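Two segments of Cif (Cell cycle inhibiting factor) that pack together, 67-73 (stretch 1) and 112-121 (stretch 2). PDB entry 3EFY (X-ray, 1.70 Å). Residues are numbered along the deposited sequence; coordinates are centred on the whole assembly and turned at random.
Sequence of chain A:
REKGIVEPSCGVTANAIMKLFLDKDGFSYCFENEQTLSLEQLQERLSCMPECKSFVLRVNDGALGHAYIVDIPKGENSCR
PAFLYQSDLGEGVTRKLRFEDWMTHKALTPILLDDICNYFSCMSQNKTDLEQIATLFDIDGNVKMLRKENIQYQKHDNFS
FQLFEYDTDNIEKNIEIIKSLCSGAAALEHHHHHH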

# COMPACT_ATOMS: atom_id res chain seq x y z
N ALA A 67 -14.58 -12.25 3.78
CA ALA A 67 -14.47 -10.77 3.79
C ALA A 67 -14.35 -10.24 2.37
O ALA A 67 -13.79 -10.89 1.49
N TYR A 68 -14.84 -9.02 2.14
CA TYR A 68 -14.90 -8.48 0.78
C TYR A 68 -15.23 -6.98 0.83
O TYR A 68 -15.57 -6.48 1.89
N ILE A 69 -15.12 -6.32 -0.31
CA ILE A 69 -15.27 -4.84 -0.41
C ILE A 69 -16.48 -4.53 -1.29
O ILE A 69 -16.62 -5.13 -2.35
N VAL A 70 -17.31 -3.56 -0.88
CA VAL A 70 -18.38 -3.01 -1.71
C VAL A 70 -18.04 -1.54 -1.94
O VAL A 70 -17.81 -0.78 -0.98
N ASP A 71 -17.88 -1.20 -3.22
CA ASP A 71 -17.49 0.14 -3.68
C ASP A 71 -18.83 0.78 -4.12
O ASP A 71 -19.52 0.24 -5.02
N ILE A 72 -19.15 1.94 -3.51
CA ILE A 72 -20.37 2.69 -3.78
C ILE A 72 -20.01 4.05 -4.40
O ILE A 72 -19.78 5.01 -3.68
N PRO A 73 -19.97 4.13 -5.74
CA PRO A 73 -19.63 5.43 -6.33
C PRO A 73 -20.72 6.48 -6.09
O PRO A 73 -21.83 6.17 -5.64
N LEU A 112 -26.44 -3.96 -8.03
CA LEU A 112 -27.30 -3.03 -7.29
C LEU A 112 -26.94 -3.11 -5.82
O LEU A 112 -26.90 -4.20 -5.21
N LEU A 113 -26.66 -1.97 -5.23
CA LEU A 113 -26.46 -1.91 -3.80
C LEU A 113 -27.59 -2.56 -3.03
O LEU A 113 -27.37 -3.26 -2.06
N ASP A 114 -28.84 -2.37 -3.50
CA ASP A 114 -29.97 -2.98 -2.84
C ASP A 114 -29.90 -4.53 -2.81
O ASP A 114 -30.41 -5.13 -1.88
N ASP A 115 -29.31 -5.13 -3.85
CA ASP A 115 -29.24 -6.60 -3.92
C ASP A 115 -28.25 -7.14 -2.87
O ASP A 115 -28.53 -8.17 -2.22
N ILE A 116 -27.11 -6.47 -2.71
CA ILE A 116 -26.14 -6.96 -1.71
C ILE A 116 -26.68 -6.67 -0.29
O ILE A 116 -26.53 -7.47 0.61
N CYS A 117 -27.37 -5.54 -0.11
CA CYS A 117 -28.04 -5.24 1.14
C CYS A 117 -29.16 -6.24 1.51
O CYS A 117 -29.33 -6.63 2.67
N ASN A 118 -29.92 -6.66 0.52
CA ASN A 118 -30.92 -7.68 0.75
C ASN A 118 -30.24 -8.96 1.21
O ASN A 118 -30.71 -9.62 2.14
N TYR A 119 -29.10 -9.29 0.59
CA TYR A 119 -28.31 -10.45 1.04
C TYR A 119 -27.92 -10.34 2.53
O TYR A 119 -28.09 -11.28 3.32
N PHE A 120 -27.39 -9.18 2.95
CA PHE A 120 -27.01 -9.00 4.35
C PHE A 120 -28.21 -9.27 5.26
O PHE A 120 -28.12 -9.96 6.29
N SER A 121 -29.35 -8.72 4.86
CA SER A 121 -30.56 -8.86 5.65
C SER A 121 -30.99 -10.33 5.76
O SER A 121 -31.26 -10.82 6.85

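The most unusual feature of this contact is a buried hydroxyl set against two aromatic rings: Tyr68 OH lies 3.4 Å from Tyr119 CE2 and 3.6 Å from Phe120 CE1, at the edge of each ring and near its plane. No hydrogen bond joins the two stretches; this hydroxyl finds its polar partner elsewhere in the structure, as does Tyr119 OH. Along strand 67-72 side chains alternate, so Tyr68, Val70 and Ile72 point toward helix 113-121, whereas Ala67, Ile69 and Asp71 stay out of its reach. The helix answers with Leu113, Ile116 and Tyr119, also pointing toward the strand, and with Phe120, which leaves the backbone sideways but brings its ring end nearer (chi1 m). The axes cross at -143°, 10.8 Å apart at closest approach, a gap bridged by side chains alone. Near the start of the helix, Leu113 (t, p) places CD1 3.9 Å from Ile72 CD1 (m, t) and 4.3 Å from Val70 CG1. Val70, with chi1 t, also reaches the next helical turn, its CG2 4.4 Å from Ile116 CG1. Ile116 (t, p) in turn sets CD1 4.4 Å from Tyr68 CE1. Tyr68 (chi1 p) meets Tyr119 (chi1 t) through its hydroxyl, while its ring edge also approaches Phe120, with Tyr68 CE1 4.3 Å from Phe120 CE1.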

# COMPACT_ATOMS: atom_id res chain seq x y z
CB ALA A 67 -13.24 -10.33 4.61
CB TYR A 68 -15.93 -9.25 -0.07
CG TYR A 68 -17.24 -9.50 0.56
CD1 TYR A 68 -18.30 -8.60 0.42
CD2 TYR A 68 -17.49 -10.62 1.38
CE1 TYR A 68 -19.54 -8.86 1.01
CE2 TYR A 68 -18.67 -10.82 1.98
CZ TYR A 68 -19.73 -9.94 1.83
OH TYR A 68 -20.93 -10.22 2.45
CB ILE A 69 -14.06 -4.21 -1.01
CG1 ILE A 69 -12.75 -4.51 -0.24
CG2 ILE A 69 -14.27 -2.68 -1.12
CD1 ILE A 69 -12.82 -4.13 1.23
CB VAL A 70 -19.70 -3.16 -1.07
CG1 VAL A 70 -20.81 -2.53 -1.98
CG2 VAL A 70 -20.03 -4.63 -0.82
CB ASP A 71 -16.47 -0.01 -4.79
CG ASP A 71 -16.06 1.31 -5.47
OD1 ASP A 71 -16.60 2.38 -5.10
OD2 ASP A 71 -15.18 1.27 -6.37
CB ILE A 72 -21.23 2.86 -2.53
CG1 ILE A 72 -21.52 1.51 -1.84
CG2 ILE A 72 -22.58 3.55 -2.88
CD1 ILE A 72 -21.98 1.66 -0.42
CB PRO A 73 -19.55 5.13 -7.82
CG PRO A 73 -19.15 3.65 -7.85
CD PRO A 73 -19.94 3.06 -6.77
CB LEU A 112 -28.78 -3.35 -7.45
CG LEU A 112 -29.36 -3.16 -8.87
CD1 LEU A 112 -30.85 -3.59 -8.90
CD2 LEU A 112 -29.17 -1.73 -9.32
CB LEU A 113 -26.24 -0.45 -3.37
CG LEU A 113 -26.00 -0.20 -1.88
CD1 LEU A 113 -24.75 -0.96 -1.37
CD2 LEU A 113 -25.78 1.30 -1.63
CB ASP A 114 -31.26 -2.63 -3.57
CG ASP A 114 -31.72 -1.22 -3.32
OD1 ASP A 114 -31.26 -0.57 -2.37
OD2 ASP A 114 -32.58 -0.78 -4.11
CB ASP A 115 -28.86 -7.07 -5.30
CG ASP A 115 -30.03 -6.99 -6.30
OD1 ASP A 115 -31.19 -6.95 -5.85
OD2 ASP A 115 -29.75 -6.97 -7.51
CB ILE A 116 -24.67 -6.45 -1.96
CG1 ILE A 116 -23.70 -7.07 -0.94
CG2 ILE A 116 -24.59 -4.95 -1.88
CD1 ILE A 116 -23.34 -8.46 -1.21
CB CYS A 117 -28.53 -3.79 1.14
SG CYS A 117 -27.10 -2.66 1.24
CB ASN A 118 -31.70 -7.97 -0.53
CG ASN A 118 -32.73 -9.10 -0.34
OD1 ASN A 118 -32.55 -10.22 -0.83
ND2 ASN A 118 -33.80 -8.81 0.40
CB TYR A 119 -27.06 -10.71 0.10
CG TYR A 119 -26.03 -11.54 0.77
CD1 TYR A 119 -26.21 -12.92 0.93
CD2 TYR A 119 -24.94 -10.95 1.42
CE1 TYR A 119 -25.33 -13.67 1.64
CE2 TYR A 119 -24.02 -11.70 2.11
CZ TYR A 119 -24.22 -13.07 2.23
OH TYR A 119 -23.38 -13.84 2.95
CB PHE A 120 -26.53 -7.56 4.65
CG PHE A 120 -25.29 -7.11 3.91
CD1 PHE A 120 -24.30 -7.96 3.53
CD2 PHE A 120 -25.12 -5.76 3.64
CE1 PHE A 120 -23.22 -7.50 2.85
CE2 PHE A 120 -24.05 -5.30 3.01
CZ PHE A 120 -23.08 -6.15 2.60
CB SER A 121 -31.69 -8.01 5.06
OG SER A 121 -32.80 -8.11 5.94